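Local coordinates for acidocalcisomal pyrophosphatase (PDB 5CUV), which probably hydrolyses inorganic diphosphate to phosphate with the help of magnesium ions, at residues Ala297-Met302 against Cys333-Asp338; Lys314-Leu319 against Arg342-Ile347. All coordinates share one frame; numbering follows the deposited sequence.

How the contacts relate
The two contacts illustrate how neighbouring strands and the loop that follows one of them can build both a sheet seam and the side of a ligand pocket. Their centres lie about 9 Å apart, and their segments alternate along the chain: 297-302, 314-319, 333-338, then 342-347. Strands 296-299 and 310-323 lie on either side of strand 326-335 in one mixed sheet, pairing with it in parallel and antiparallel fashion respectively. Contact 1 holds the parallel seam, whereas contact 2 joins strand 310-323 to the loop that follows strand 326-335. They meet at I334, whose O probably accepts from K314 N at 2.8 Å, and H336 and K314 both belong to the D-malate pocket.

Contact 1: residues Ala297-Met302 against Cys333-Asp338; sequences AIEIGM and CISHND. With MLT (D-malate), chain C.
E299 and C333 form a parallel beta bridge, with the C333 N to I298 O bond (2.9 Å) and the I300 N to C333 O bond (2.8 Å) joining two short strand ends whose short axes are inclined at 46°. The bridge belongs to the mixed sheet of the inorganic pyrophosphatase domain, in a seam where strands 296-299 and 326-335, separated in the chain by strand 310-323, lie side by side.

The side chains of E299 and C333 share one face, with E299 CB resting 3.8 Å from C333 SG. Past the bridge strand 296-299 ends, and two carboxylates continue the link between the segments. E299 has CG anti to the backbone N (chi1 -177°), and a bend at the next bond brings its carboxylate across to 333-338. OE1 there accepts an almost straight bond from S335 N, modelled so short that its exact length is doubtful, and a weak bond from G301 N. OE2 is turned to N269, again weakly. The carboxylate thus links the last strand residue S335 to G301, just past the end of strand 296-299.

S335 begins a type I turn, closed by D338 N to S335 O at 3.0 Å, while S335 OG accepts from N337 N in an ST turn. The turn brings D338 back to 297-302, where OD1 takes the amide of the selenomethionine M302 at 2.8 Å; OD2 accepts from I340 N. M302 also packs on M302 of a second subunit, which places this end of the seam at a subunit contact.

Within the turn, H336 NE2 bonds to N222 O, and the ring presents an edge to D-malate, its CE1 3.2 Å from malate O4. At the other end, M302 N approaches D338 OD1 on the syn side, 31° out of the carboxylate plane.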
loop_
_atom_site.group_PDB
_atom_site.type_symbol
_atom_site.label_atom_id
_atom_site.label_comp_id
_atom_site.label_asym_id
_atom_site.label_seq_id
_atom_site.Cartn_x
_atom_site.Cartn_y
_atom_site.Cartn_z
ATOM N N ALA A 297 -23.092 -5.495 10.791
ATOM C CA ALA A 297 -21.838 -5.667 10.099
ATOM C C ALA A 297 -20.687 -5.064 10.822
ATOM O O ALA A 297 -20.840 -4.017 11.458
ATOM C CB ALA A 297 -21.949 -5.074 8.699
ATOM N N ILE A 298 -19.539 -5.725 10.706
ATOM C CA ILE A 298 -18.274 -5.296 11.308
ATOM C C ILE A 298 -17.256 -5.015 10.170
ATOM O O ILE A 298 -16.939 -5.922 9.392
ATOM C CB ILE A 298 -17.749 -6.414 12.192
ATOM C CG1 ILE A 298 -18.722 -6.675 13.318
ATOM C CG2 ILE A 298 -16.456 -6.071 12.778
ATOM C CD1 ILE A 298 -18.449 -8.007 13.999
ATOM N N GLU A 299 -16.757 -3.779 10.039
ATOM C CA GLU A 299 -15.789 -3.459 8.951
ATOM C C GLU A 299 -14.399 -3.428 9.594
ATOM O O GLU A 299 -14.166 -2.609 10.464
ATOM C CB GLU A 299 -16.123 -2.092 8.281
ATOM C CG GLU A 299 -15.253 -1.638 7.063
ATOM C CD GLU A 299 -13.747 -1.202 7.368
ATOM O OE1 GLU A 299 -12.873 -1.534 6.523
ATOM O OE2 GLU A 299 -13.405 -0.530 8.383
ATOM N N ILE A 300 -13.481 -4.273 9.119
ATOM C CA ILE A 300 -12.152 -4.403 9.677
ATOM C C ILE A 300 -10.947 -3.609 9.133
ATOM O O ILE A 300 -9.818 -3.918 9.459
ATOM C CB ILE A 300 -11.782 -5.905 9.779
ATOM C CG1 ILE A 300 -11.356 -6.468 8.442
ATOM C CG2 ILE A 300 -13.014 -6.709 10.302
ATOM C CD1 ILE A 300 -11.283 -8.005 8.443
ATOM N N GLY A 301 -11.170 -2.535 8.365
ATOM C CA GLY A 301 -10.030 -1.744 7.904
ATOM C C GLY A 301 -9.487 -0.938 9.072
ATOM O O GLY A 301 -10.090 -0.882 10.154
HETATM N N MSE A 302 -8.420 -0.255 8.835
HETATM C CA MSE A 302 -7.694 0.617 9.682
HETATM C C MSE A 302 -8.192 1.915 10.025
HETATM O O MSE A 302 -7.891 2.388 10.890
HETATM C CB MSE A 302 -6.301 0.809 9.183
HETATM C CG MSE A 302 -6.000 1.588 7.951
HETATM SE SE MSE A 302 -4.347 1.961 7.278
HETATM C CE MSE A 302 -3.526 0.380 7.107
ATOM N N CYS A 333 -16.687 -7.513 6.932
ATOM C CA CYS A 333 -16.382 -6.850 5.698
ATOM C C CYS A 333 -15.217 -5.875 5.893
ATOM O O CYS A 333 -14.779 -5.650 7.037
ATOM C CB CYS A 333 -17.605 -6.065 5.237
ATOM S SG CYS A 333 -18.046 -4.689 6.345
ATOM N N ILE A 334 -14.727 -5.301 4.783
ATOM C CA ILE A 334 -13.656 -4.340 4.847
ATOM C C ILE A 334 -13.899 -3.246 3.827
ATOM O O ILE A 334 -14.339 -3.494 2.715
ATOM C CB ILE A 334 -12.227 -4.983 4.587
ATOM C CG1 ILE A 334 -11.153 -3.888 4.797
ATOM C CG2 ILE A 334 -12.121 -5.649 3.154
ATOM C CD1 ILE A 334 -9.798 -4.325 4.567
ATOM N N SER A 335 -13.633 -2.011 4.218
ATOM C CA SER A 335 -13.788 -0.905 3.324
ATOM C C SER A 335 -12.897 -1.020 2.045
ATOM O O SER A 335 -11.716 -1.289 2.142
ATOM C CB SER A 335 -13.422 0.322 4.105
ATOM O OG SER A 335 -13.012 1.351 3.252
ATOM N N HIS A 336 -13.481 -0.822 0.862
ATOM C CA HIS A 336 -12.766 -0.830 -0.412
ATOM C C HIS A 336 -11.627 0.210 -0.437
ATOM O O HIS A 336 -10.664 0.121 -1.235
ATOM C CB HIS A 336 -13.729 -0.526 -1.570
ATOM C CG HIS A 336 -14.387 -1.745 -2.139
ATOM N ND1 HIS A 336 -13.672 -2.724 -2.805
ATOM C CD2 HIS A 336 -15.651 -2.223 -1.998
ATOM C CE1 HIS A 336 -14.462 -3.761 -3.033
ATOM N NE2 HIS A 336 -15.668 -3.484 -2.549
ATOM N N ASN A 337 -11.714 1.192 0.453
ATOM C CA ASN A 337 -10.648 2.159 0.497
ATOM C C ASN A 337 -9.469 1.827 1.431
ATOM O O ASN A 337 -8.514 2.580 1.531
ATOM C CB ASN A 337 -11.189 3.536 0.808
ATOM C CG ASN A 337 -10.468 4.590 -0.011
ATOM O OD1 ASN A 337 -10.611 4.613 -1.275
ATOM N ND2 ASN A 337 -9.656 5.445 0.663
ATOM N N ASP A 338 -9.527 0.693 2.105
ATOM C CA ASP A 338 -8.433 0.322 2.986
ATOM C C ASP A 338 -7.256 -0.155 2.104
ATOM O O ASP A 338 -7.468 -0.760 1.040
ATOM C CB ASP A 338 -8.855 -0.789 3.928
ATOM C CG ASP A 338 -7.869 -0.998 5.055
ATOM O OD1 ASP A 338 -7.981 -0.252 6.047
ATOM O OD2 ASP A 338 -6.973 -1.894 4.959
HETATM C C1 MLT C . -16.914 -4.723 -7.237
HETATM O O1 MLT C . -16.973 -3.691 -7.913
HETATM O O2 MLT C . -17.857 -5.503 -7.249
HETATM C C2 MLT C . -15.683 -5.025 -6.390
HETATM O O3 MLT C . -14.663 -4.022 -6.503
HETATM C C3 MLT C . -15.141 -6.442 -6.690
HETATM C C4 MLT C . -13.862 -6.732 -5.890
HETATM O O4 MLT C . -13.379 -5.896 -5.161
HETATM O O5 MLT C . -13.255 -7.924 -6.003
#

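Contact 2: residues Lys314-Leu319 against Arg342-Ile347; sequences KVLGIL and RFLKDI
K314 meets L344 through the single hydrogen bond between these segments, a lysine amine reaching from the strand to the carbonyl of a loop. The side chain leaves with CG anti to the backbone N, then bends at chi3 (-84°), which lays CD and CE alongside L344 O and brings NZ to 2.9 Å from it. The donor stands above the carbonyl plane, 47° out of it, and not on a lone pair. C341 O is a second and stronger partner, so two loop carbonyls grip the ammonium group.

Apolar contact is carried by L316, which is packed between L344 and I347. Its CD2 methyl touches L344 CB at 4.1 Å, and on the other flank its CB meets I347 CD1 at 4.2 Å. The same I347 methyl lies 4.2 Å from G317 CA, over a residue with no side chain of its own. V350 and I334 close in on L316 and L344 as well, making a small hydrophobic cluster.

Among the polar groups, L316 O and D346 OD1 lie 3.2 Å apart as two acceptors, without a bond between them. D346 OD1 has donors of its own: I347 N, which meets it on the anti side at 2.7 Å, and K388 N at the start of helix 388-412. The loop is thereby tied to that helix, while at its other end F343 stacks on F343 of a third subunit.

L316 and G317 both face I332 on the neighbouring antiparallel strand, the signature of a classic beta bulge; the loop comes nearest the strand backbone here, at L316 and I347, a few residues from K314, which lines the D-malate pocket.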
loop_
_atom_site.group_PDB
_atom_site.type_symbol
_atom_site.label_atom_id
_atom_site.label_comp_id
_atom_site.label_asym_id
_atom_site.label_seq_id
_atom_site.Cartn_x
_atom_site.Cartn_y
_atom_site.Cartn_z
ATOM N N LYS A 314 -16.375 -4.573 1.112
ATOM C CA LYS A 314 -16.228 -5.839 0.428
ATOM C C LYS A 314 -16.548 -6.863 1.516
ATOM O O LYS A 314 -15.982 -6.821 2.561
ATOM C CB LYS A 314 -14.792 -5.962 -0.082
ATOM C CG LYS A 314 -14.540 -7.283 -0.828
ATOM C CD LYS A 314 -13.069 -7.738 -0.837
ATOM C CE LYS A 314 -12.284 -7.075 -1.932
ATOM N NZ LYS A 314 -10.929 -7.718 -2.021
ATOM N N VAL A 315 -17.487 -7.755 1.275
ATOM C CA VAL A 315 -17.935 -8.781 2.235
ATOM C C VAL A 315 -16.952 -9.957 2.208
ATOM O O VAL A 315 -16.688 -10.512 1.155
ATOM C CB VAL A 315 -19.360 -9.322 1.833
ATOM C CG1 VAL A 315 -19.697 -10.472 2.682
ATOM C CG2 VAL A 315 -20.446 -8.247 1.991
ATOM N N LEU A 316 -16.415 -10.324 3.364
ATOM C CA LEU A 316 -15.455 -11.408 3.446
ATOM C C LEU A 316 -15.999 -12.665 4.071
ATOM O O LEU A 316 -15.511 -13.737 3.773
ATOM C CB LEU A 316 -14.242 -10.982 4.242
ATOM C CG LEU A 316 -13.571 -9.772 3.592
ATOM C CD1 LEU A 316 -12.713 -9.043 4.670
ATOM C CD2 LEU A 316 -12.757 -10.221 2.276
ATOM N N GLY A 317 -16.980 -12.556 4.960
ATOM C CA GLY A 317 -17.500 -13.763 5.570
ATOM C C GLY A 317 -18.582 -13.410 6.576
ATOM O O GLY A 317 -19.115 -12.288 6.595
ATOM N N ILE A 318 -18.897 -14.338 7.467
ATOM C CA ILE A 318 -19.924 -13.988 8.401
ATOM C C ILE A 318 -19.745 -14.915 9.556
ATOM O O ILE A 318 -19.188 -16.023 9.380
ATOM C CB ILE A 318 -21.298 -14.135 7.714
ATOM C CG1 ILE A 318 -22.386 -13.411 8.512
ATOM C CG2 ILE A 318 -21.581 -15.608 7.436
ATOM C CD1 ILE A 318 -23.745 -13.285 7.703
ATOM N N LEU A 319 -20.175 -14.434 10.728
ATOM C CA LEU A 319 -20.110 -15.147 11.984
ATOM C C LEU A 319 -21.561 -15.196 12.581
ATOM O O LEU A 319 -22.223 -14.149 12.696
ATOM C CB LEU A 319 -19.153 -14.399 12.918
ATOM C CG LEU A 319 -18.956 -15.029 14.302
ATOM C CD1 LEU A 319 -17.949 -16.220 14.216
ATOM C CD2 LEU A 319 -18.456 -13.983 15.263
ATOM N N ARG A 342 -7.579 -5.007 -1.456
ATOM C CA ARG A 342 -7.285 -5.740 -2.676
ATOM C C ARG A 342 -6.546 -7.069 -2.527
ATOM O O ARG A 342 -6.505 -7.859 -3.465
ATOM C CB ARG A 342 -6.571 -4.808 -3.662
ATOM C CG ARG A 342 -5.089 -5.069 -3.896
ATOM C CD ARG A 342 -4.926 -6.013 -5.066
ATOM N NE ARG A 342 -3.585 -5.984 -5.636
ATOM C CZ ARG A 342 -3.041 -4.911 -6.202
ATOM N NH1 ARG A 342 -3.718 -3.766 -6.272
ATOM N NH2 ARG A 342 -1.825 -4.997 -6.717
ATOM N N PHE A 343 -5.980 -7.333 -1.354
ATOM C CA PHE A 343 -5.306 -8.591 -1.072
ATOM C C PHE A 343 -6.192 -9.490 -0.217
ATOM O O PHE A 343 -5.922 -10.660 -0.086
ATOM C CB PHE A 343 -4.004 -8.340 -0.356
ATOM C CG PHE A 343 -3.109 -7.407 -1.086
ATOM C CD1 PHE A 343 -2.431 -7.827 -2.218
ATOM C CD2 PHE A 343 -2.970 -6.076 -0.661
ATOM C CE1 PHE A 343 -1.617 -6.934 -2.931
ATOM C CE2 PHE A 343 -2.161 -5.171 -1.366
ATOM C CZ PHE A 343 -1.481 -5.601 -2.504
ATOM N N LEU A 344 -7.255 -8.953 0.369
ATOM C CA LEU A 344 -8.165 -9.791 1.133
ATOM C C LEU A 344 -9.232 -10.373 0.199
ATOM O O LEU A 344 -10.264 -9.742 -0.038
ATOM C CB LEU A 344 -8.837 -8.965 2.194
ATOM C CG LEU A 344 -7.930 -8.584 3.341
ATOM C CD1 LEU A 344 -8.676 -7.699 4.324
ATOM C CD2 LEU A 344 -7.470 -9.851 4.028
ATOM N N LYS A 345 -9.016 -11.581 -0.322
ATOM C CA LYS A 345 -9.996 -12.155 -1.243
ATOM C C LYS A 345 -11.145 -12.899 -0.557
ATOM O O LYS A 345 -12.285 -12.818 -1.014
ATOM C CB LYS A 345 -9.314 -13.071 -2.265
ATOM C CG LYS A 345 -8.038 -12.535 -2.954
ATOM C CD LYS A 345 -8.345 -11.522 -4.016
ATOM C CE LYS A 345 -7.098 -10.754 -4.500
ATOM N NZ LYS A 345 -6.073 -11.557 -5.279
ATOM N N ASP A 346 -10.890 -13.642 0.513
ATOM C CA ASP A 346 -12.006 -14.318 1.193
ATOM C C ASP A 346 -11.648 -14.276 2.651
ATOM O O ASP A 346 -10.613 -13.701 2.985
ATOM C CB ASP A 346 -12.158 -15.792 0.766
ATOM C CG ASP A 346 -13.611 -16.293 0.839
ATOM O OD1 ASP A 346 -14.358 -15.861 1.725
ATOM O OD2 ASP A 346 -14.015 -17.124 -0.004
ATOM N N ILE A 347 -12.474 -14.932 3.487
ATOM C CA ILE A 347 -12.305 -14.954 4.927
ATOM C C ILE A 347 -11.008 -15.640 5.393
ATOM O O ILE A 347 -10.530 -15.340 6.481
ATOM C CB ILE A 347 -13.543 -15.584 5.628
ATOM C CG1 ILE A 347 -13.581 -15.214 7.119
ATOM C CG2 ILE A 347 -13.466 -17.087 5.605
ATOM C CD1 ILE A 347 -13.767 -13.773 7.410
#